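Local coordinates for protein Serpin48 (Tenebrio molitor, PDB 3OZQ) that probably inhibits a serine endopeptidase of the insect's innate immune response, acting as a highly specific serpin, at residues 33-41 / 272-280; 171-179 / 224-232. All coordinates share one frame; numbering follows the deposited sequence.

Interaction 1 (33-41 with 272-280) lies close to the centre of the chain, whereas interaction 2 (171-179 with 224-232) is about 17 Å from that centre. Their own centres are 21 Å apart and their nearest atoms about 7 Å, without touching. Along the chain, interaction 2 is nested between the halves of interaction 1. Each contact uses one of strands 163-174 and 260-278 and touches the other: Ala41 meets Asn167 in the first, Phe179 and Leu224 pack on Leu268 in the second. They thus join the large sheet to the strands behind it at two places, one near mid-sheet (interaction 1, the serpin shutter) and one at the end of strand 163-174 (interaction 2, the breach).

Interaction 1 of 2, residues 33-41 / 272-280; sequences NFLVSPFSA and KIESTVDFK
Ser275 OG receives the backbone N-H of Leu35 at 2.9 Å, with an N-H...O angle of 151°, where strand 34-36 crosses strand 272-278 at -61°. A chi1 of -64° turns OG away from its own carbonyl carbon and points it at that N-H; OG also pairs at 2.6 Å with a water that bonds to Asn33 O as well. Ile273 slides its CG2 branch against the backbone next door, 3.8 Å from Phe34 C, and sets CD1 near Asn33 CB. Further along, Ala41 CB sits over a face of the Phe279 ring, 3.6 Å from its centroid, while Val36 CG2 meets CZ of that ring obliquely at 3.4 Å. Two helix starts position this end: Ser37 OG caps its helix by accepting from Ser40 N at 3.0 Å and is also bonded to Leu367 O, and Asp278 caps the helix of Phe279 through a weak bond from Lys280 N. At the other end the Asn33 amide is held by Thr373 N and Thr374 O, and a second water links ND2 to Lys272 O. The arrangement is that of the serpin shutter, where the helix that follows strand 34-36 packs behind the central sheet.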
# COMPACT_ATOMS: atom_id res chain seq x y z
N ASN A 33 -7.23 -10.94 -7.02
CA ASN A 33 -7.03 -10.12 -5.83
C ASN A 33 -5.70 -9.38 -5.93
O ASN A 33 -4.74 -9.87 -6.53
CB ASN A 33 -7.08 -10.94 -4.54
CG ASN A 33 -8.30 -11.83 -4.46
OD1 ASN A 33 -9.31 -11.59 -5.12
ND2 ASN A 33 -8.21 -12.88 -3.64
N PHE A 34 -5.66 -8.18 -5.36
CA PHE A 34 -4.39 -7.53 -5.14
C PHE A 34 -4.42 -6.58 -3.93
O PHE A 34 -5.49 -6.21 -3.41
CB PHE A 34 -3.83 -6.85 -6.41
CG PHE A 34 -4.56 -5.59 -6.82
CD1 PHE A 34 -4.28 -4.38 -6.21
CD2 PHE A 34 -5.53 -5.63 -7.80
CE1 PHE A 34 -4.95 -3.21 -6.59
CE2 PHE A 34 -6.21 -4.48 -8.17
CZ PHE A 34 -5.92 -3.26 -7.56
N LEU A 35 -3.21 -6.22 -3.50
CA LEU A 35 -2.97 -5.29 -2.41
C LEU A 35 -1.82 -4.38 -2.84
O LEU A 35 -0.83 -4.86 -3.39
CB LEU A 35 -2.60 -6.04 -1.13
CG LEU A 35 -2.21 -5.22 0.10
CD1 LEU A 35 -3.41 -4.43 0.61
CD2 LEU A 35 -1.67 -6.11 1.21
N VAL A 36 -1.97 -3.08 -2.63
CA VAL A 36 -0.94 -2.11 -2.96
C VAL A 36 -0.89 -0.98 -1.92
O VAL A 36 -1.91 -0.64 -1.32
CB VAL A 36 -1.13 -1.53 -4.39
CG1 VAL A 36 -2.51 -0.82 -4.54
CG2 VAL A 36 0.06 -0.61 -4.79
N SER A 37 0.31 -0.44 -1.70
CA SER A 37 0.47 0.74 -0.86
C SER A 37 0.99 1.91 -1.68
O SER A 37 2.21 2.10 -1.80
CB SER A 37 1.42 0.48 0.30
OG SER A 37 1.50 1.65 1.11
N PRO A 38 0.08 2.69 -2.26
CA PRO A 38 0.55 3.91 -2.95
C PRO A 38 1.33 4.82 -2.00
O PRO A 38 2.36 5.41 -2.38
CB PRO A 38 -0.75 4.55 -3.43
CG PRO A 38 -1.71 3.36 -3.58
CD PRO A 38 -1.37 2.48 -2.40
N PHE A 39 0.87 4.92 -0.76
CA PHE A 39 1.56 5.75 0.23
C PHE A 39 3.03 5.35 0.38
O PHE A 39 3.92 6.19 0.24
CB PHE A 39 0.88 5.65 1.60
CG PHE A 39 1.78 6.04 2.74
CD1 PHE A 39 2.45 5.08 3.48
CD2 PHE A 39 1.99 7.38 3.04
CE1 PHE A 39 3.30 5.44 4.50
CE2 PHE A 39 2.83 7.74 4.07
CZ PHE A 39 3.48 6.77 4.81
N SER A 40 3.28 4.07 0.67
CA SER A 40 4.65 3.64 0.95
C SER A 40 5.56 3.84 -0.28
O SER A 40 6.69 4.35 -0.17
CB SER A 40 4.66 2.19 1.44
OG SER A 40 5.85 1.89 2.16
N ALA A 41 5.06 3.44 -1.45
CA ALA A 41 5.78 3.65 -2.68
C ALA A 41 6.12 5.14 -2.80
O ALA A 41 7.23 5.52 -3.19
CB ALA A 41 4.95 3.18 -3.87
N LYS A 272 -6.67 -13.48 2.77
CA LYS A 272 -5.24 -13.22 2.76
C LYS A 272 -4.88 -12.88 1.34
O LYS A 272 -5.34 -13.54 0.40
CB LYS A 272 -4.47 -14.44 3.25
CG LYS A 272 -3.02 -14.15 3.57
CD LYS A 272 -2.36 -15.32 4.28
CE LYS A 272 -0.84 -15.22 4.20
NZ LYS A 272 -0.16 -16.44 4.72
N ILE A 273 -4.08 -11.83 1.16
CA ILE A 273 -3.59 -11.45 -0.15
C ILE A 273 -2.10 -11.12 -0.11
O ILE A 273 -1.63 -10.43 0.80
CB ILE A 273 -4.30 -10.21 -0.71
CG1 ILE A 273 -5.83 -10.37 -0.64
CG2 ILE A 273 -3.79 -9.91 -2.13
CD1 ILE A 273 -6.62 -9.07 -0.96
N GLU A 274 -1.37 -11.61 -1.10
CA GLU A 274 0.04 -11.25 -1.30
C GLU A 274 0.22 -10.69 -2.69
O GLU A 274 -0.17 -11.31 -3.67
CB GLU A 274 0.94 -12.47 -1.13
CG GLU A 274 1.28 -12.83 0.30
CD GLU A 274 2.66 -13.48 0.42
OE1 GLU A 274 3.66 -12.84 -0.02
OE2 GLU A 274 2.74 -14.63 0.94
N SER A 275 0.82 -9.51 -2.78
CA SER A 275 1.06 -8.89 -4.07
C SER A 275 2.50 -8.42 -4.25
O SER A 275 3.16 -8.05 -3.28
CB SER A 275 0.10 -7.72 -4.30
OG SER A 275 -1.24 -8.17 -4.35
N THR A 276 2.97 -8.47 -5.49
CA THR A 276 4.25 -7.90 -5.86
C THR A 276 3.95 -6.94 -7.00
O THR A 276 3.37 -7.33 -8.01
CB THR A 276 5.27 -8.98 -6.28
OG1 THR A 276 5.49 -9.88 -5.18
CG2 THR A 276 6.59 -8.35 -6.69
N VAL A 277 4.31 -5.67 -6.83
CA VAL A 277 3.96 -4.65 -7.80
C VAL A 277 5.20 -3.98 -8.42
O VAL A 277 6.09 -3.51 -7.72
CB VAL A 277 3.03 -3.58 -7.18
CG1 VAL A 277 2.71 -2.47 -8.17
CG2 VAL A 277 1.75 -4.23 -6.65
N ASP A 278 5.23 -3.97 -9.75
CA ASP A 278 6.21 -3.26 -10.51
C ASP A 278 5.77 -1.82 -10.56
O ASP A 278 4.90 -1.46 -11.34
CB ASP A 278 6.25 -3.81 -11.93
CG ASP A 278 7.28 -3.10 -12.79
OD1 ASP A 278 7.80 -2.03 -12.37
OD2 ASP A 278 7.59 -3.62 -13.89
N PHE A 279 6.38 -1.00 -9.71
CA PHE A 279 6.03 0.42 -9.65
C PHE A 279 6.69 1.27 -10.74
O PHE A 279 6.28 2.41 -10.97
CB PHE A 279 6.30 1.00 -8.25
CG PHE A 279 5.06 1.09 -7.39
CD1 PHE A 279 4.24 2.20 -7.46
CD2 PHE A 279 4.73 0.06 -6.53
CE1 PHE A 279 3.07 2.28 -6.68
CE2 PHE A 279 3.56 0.13 -5.74
CZ PHE A 279 2.74 1.25 -5.81
N LYS A 280 7.70 0.74 -11.42
CA LYS A 280 8.26 1.45 -12.58
C LYS A 280 7.21 1.56 -13.67
O LYS A 280 6.99 2.61 -14.26
CB LYS A 280 9.50 0.74 -13.13
CG LYS A 280 9.96 1.34 -14.44
CD LYS A 280 11.26 0.73 -14.96
CE LYS A 280 11.80 1.53 -16.15
NZ LYS A 280 12.70 0.74 -17.05
O HOH W 1 -5.63 -13.79 -2.26
O HOH W 2 -1.82 -9.95 -6.10

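Interaction 2 of 2, residues 171-179 / 224-232; sequences FNAKWLVPF and LPFKGGASL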
# COMPACT_ATOMS: atom_id res chain seq x y z
N PHE A 171 0.94 -4.56 7.51
CA PHE A 171 0.32 -3.79 8.58
C PHE A 171 -0.17 -4.74 9.66
O PHE A 171 -0.60 -5.85 9.38
CB PHE A 171 -0.89 -3.03 8.02
CG PHE A 171 -1.45 -2.00 8.95
CD1 PHE A 171 -0.68 -0.94 9.40
CD2 PHE A 171 -2.78 -2.08 9.38
CE1 PHE A 171 -1.21 0.02 10.25
CE2 PHE A 171 -3.31 -1.12 10.24
CZ PHE A 171 -2.53 -0.06 10.67
N ASN A 172 -0.10 -4.28 10.91
CA ASN A 172 -0.60 -5.06 12.03
C ASN A 172 -1.52 -4.22 12.91
O ASN A 172 -1.11 -3.19 13.44
CB ASN A 172 0.57 -5.60 12.85
CG ASN A 172 0.12 -6.24 14.14
OD1 ASN A 172 -0.14 -7.45 14.20
ND2 ASN A 172 0.01 -5.44 15.20
N ALA A 173 -2.78 -4.66 13.04
CA ALA A 173 -3.77 -3.93 13.82
C ALA A 173 -4.80 -4.85 14.46
O ALA A 173 -4.96 -6.01 14.05
CB ALA A 173 -4.48 -2.87 12.97
N LYS A 174 -5.48 -4.33 15.47
CA LYS A 174 -6.53 -5.06 16.17
C LYS A 174 -7.87 -4.40 15.93
O LYS A 174 -7.99 -3.18 16.01
CB LYS A 174 -6.26 -5.08 17.68
CG LYS A 174 -4.95 -5.71 18.10
CD LYS A 174 -4.90 -7.20 17.80
CE LYS A 174 -3.61 -7.79 18.35
NZ LYS A 174 -3.50 -9.27 18.14
N TRP A 175 -8.90 -5.21 15.65
CA TRP A 175 -10.25 -4.70 15.57
C TRP A 175 -10.62 -4.04 16.90
O TRP A 175 -10.31 -4.58 17.96
CB TRP A 175 -11.25 -5.83 15.29
CG TRP A 175 -11.12 -6.50 13.94
CD1 TRP A 175 -10.96 -7.84 13.70
CD2 TRP A 175 -11.17 -5.87 12.66
NE1 TRP A 175 -10.91 -8.07 12.34
CE2 TRP A 175 -11.03 -6.88 11.68
CE3 TRP A 175 -11.32 -4.54 12.23
CZ2 TRP A 175 -11.02 -6.60 10.31
CZ3 TRP A 175 -11.31 -4.26 10.86
CH2 TRP A 175 -11.17 -5.29 9.92
N LEU A 176 -11.27 -2.89 16.85
CA LEU A 176 -11.84 -2.29 18.05
C LEU A 176 -12.92 -3.21 18.62
O LEU A 176 -13.07 -3.36 19.83
CB LEU A 176 -12.43 -0.92 17.73
CG LEU A 176 -13.13 -0.17 18.87
CD1 LEU A 176 -12.17 0.02 20.04
CD2 LEU A 176 -13.66 1.16 18.37
N VAL A 177 -13.67 -3.83 17.71
CA VAL A 177 -14.66 -4.83 18.07
C VAL A 177 -14.39 -6.06 17.23
O VAL A 177 -14.77 -6.12 16.06
CB VAL A 177 -16.09 -4.35 17.78
CG1 VAL A 177 -17.11 -5.34 18.31
CG2 VAL A 177 -16.32 -2.96 18.37
N PRO A 178 -13.69 -7.04 17.82
CA PRO A 178 -13.33 -8.26 17.10
C PRO A 178 -14.54 -9.12 16.75
O PRO A 178 -15.61 -8.97 17.35
CB PRO A 178 -12.42 -8.98 18.10
CG PRO A 178 -12.81 -8.44 19.44
CD PRO A 178 -13.17 -7.01 19.19
N PHE A 179 -14.37 -10.00 15.77
CA PHE A 179 -15.39 -10.99 15.43
C PHE A 179 -15.23 -12.20 16.35
O PHE A 179 -14.11 -12.64 16.61
CB PHE A 179 -15.23 -11.46 13.97
CG PHE A 179 -15.34 -10.36 12.96
CD1 PHE A 179 -16.54 -10.13 12.30
CD2 PHE A 179 -14.25 -9.53 12.69
CE1 PHE A 179 -16.65 -9.11 11.37
CE2 PHE A 179 -14.36 -8.51 11.77
CZ PHE A 179 -15.55 -8.29 11.11
N LEU A 224 -14.75 -0.31 9.19
CA LEU A 224 -14.50 -1.14 10.36
C LEU A 224 -13.30 -0.59 11.11
O LEU A 224 -12.21 -0.48 10.54
CB LEU A 224 -14.24 -2.59 9.95
CG LEU A 224 -15.39 -3.41 9.36
CD1 LEU A 224 -14.87 -4.72 8.80
CD2 LEU A 224 -16.46 -3.67 10.41
N PRO A 225 -13.51 -0.23 12.38
CA PRO A 225 -12.53 0.49 13.20
C PRO A 225 -11.49 -0.44 13.80
O PRO A 225 -11.81 -1.53 14.29
CB PRO A 225 -13.38 1.13 14.31
CG PRO A 225 -14.85 0.86 13.91
CD PRO A 225 -14.79 -0.39 13.09
N PHE A 226 -10.24 0.00 13.72
CA PHE A 226 -9.12 -0.65 14.38
C PHE A 226 -8.85 0.10 15.67
O PHE A 226 -9.15 1.28 15.77
CB PHE A 226 -7.87 -0.56 13.51
CG PHE A 226 -7.86 -1.51 12.33
CD1 PHE A 226 -8.06 -2.87 12.52
CD2 PHE A 226 -7.65 -1.03 11.05
CE1 PHE A 226 -8.04 -3.75 11.43
CE2 PHE A 226 -7.63 -1.90 9.96
CZ PHE A 226 -7.83 -3.25 10.15
N LYS A 227 -8.26 -0.58 16.65
CA LYS A 227 -7.82 0.11 17.84
C LYS A 227 -6.79 1.16 17.48
O LYS A 227 -5.85 0.90 16.71
CB LYS A 227 -7.23 -0.88 18.85
CG LYS A 227 -8.26 -1.74 19.55
CD LYS A 227 -7.61 -2.51 20.70
CE LYS A 227 -8.61 -3.39 21.42
NZ LYS A 227 -8.96 -4.61 20.63
N GLY A 228 -6.96 2.36 18.04
CA GLY A 228 -5.97 3.41 17.90
C GLY A 228 -6.33 4.41 16.82
O GLY A 228 -5.57 5.34 16.56
N GLY A 229 -7.47 4.20 16.17
CA GLY A 229 -7.95 5.15 15.18
C GLY A 229 -7.83 4.76 13.71
O GLY A 229 -8.41 5.41 12.84
N ALA A 230 -7.07 3.71 13.42
CA ALA A 230 -6.98 3.19 12.06
C ALA A 230 -8.32 2.57 11.66
O ALA A 230 -9.19 2.35 12.51
CB ALA A 230 -5.89 2.16 11.99
N SER A 231 -8.50 2.29 10.37
CA SER A 231 -9.73 1.62 9.95
C SER A 231 -9.58 0.84 8.64
O SER A 231 -8.68 1.12 7.85
CB SER A 231 -10.87 2.63 9.83
OG SER A 231 -10.68 3.50 8.73
N LEU A 232 -10.43 -0.16 8.45
CA LEU A 232 -10.54 -0.87 7.18
C LEU A 232 -11.89 -0.55 6.55
O LEU A 232 -12.94 -0.80 7.16
CB LEU A 232 -10.41 -2.38 7.38
CG LEU A 232 -10.62 -3.16 6.07
CD1 LEU A 232 -9.36 -3.07 5.28
CD2 LEU A 232 -11.00 -4.63 6.28
O HOH W 3 -5.00 -1.51 16.03
O HOH W 4 -14.04 -3.28 14.63
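Trp175 and Phe226 form an offset stack: the six-membered ring of the indole and the phenyl ring have centroids 4.6 Å apart and planes inclined by only 15°. Phe226 CE1 lies over one indole face, displaced toward the rim; Phe179 comes edge-on to the opposite face through CE2, so one face is stacked and the other meets a ring edge. Trp175 CG stands beside the backbone N, anti to the carbonyl carbon (chi1 -66°), and this carries the indole back to the other segment although its CB points away. Around the indole rim, Leu232 CD2 meets CH2 at 3.7 Å near the ring plane, and Leu224 CB comes in obliquely, 3.5 Å from CZ3. Phe226 is covered in turn by Ala173 CB, a CH-pi contact 3.8 Å from the ring centroid, while Phe171 turns its edge to Phe226 CE2 and Ala230 CB.

Beside the rings, the backbones form a single bridge between Trp175 and Phe226. Leu176 N donates to Pro225 O at 2.9 Å, and a water joins the same oxygen to Val177 N. Lys227 grips the chain twice: its backbone N donates to Lys174 O at 2.7 Å, and its side chain, extended until it bends at its last torsion (75°), brings NZ to Trp175 O at 3.0 Å. A type II turn, Phe226 to Gly229, links strands 219-225 and 231-237.

Trp175 NE1 is bonded to Ser322 O, just past strand 310-321. The site corresponds to the serpin breach, at one end of the central sheet: strand 163-174 leads into it, strand 260-278 packs against Phe179 and Leu224, and strand 356-362 flanks Phe171, Ala230 and Leu232.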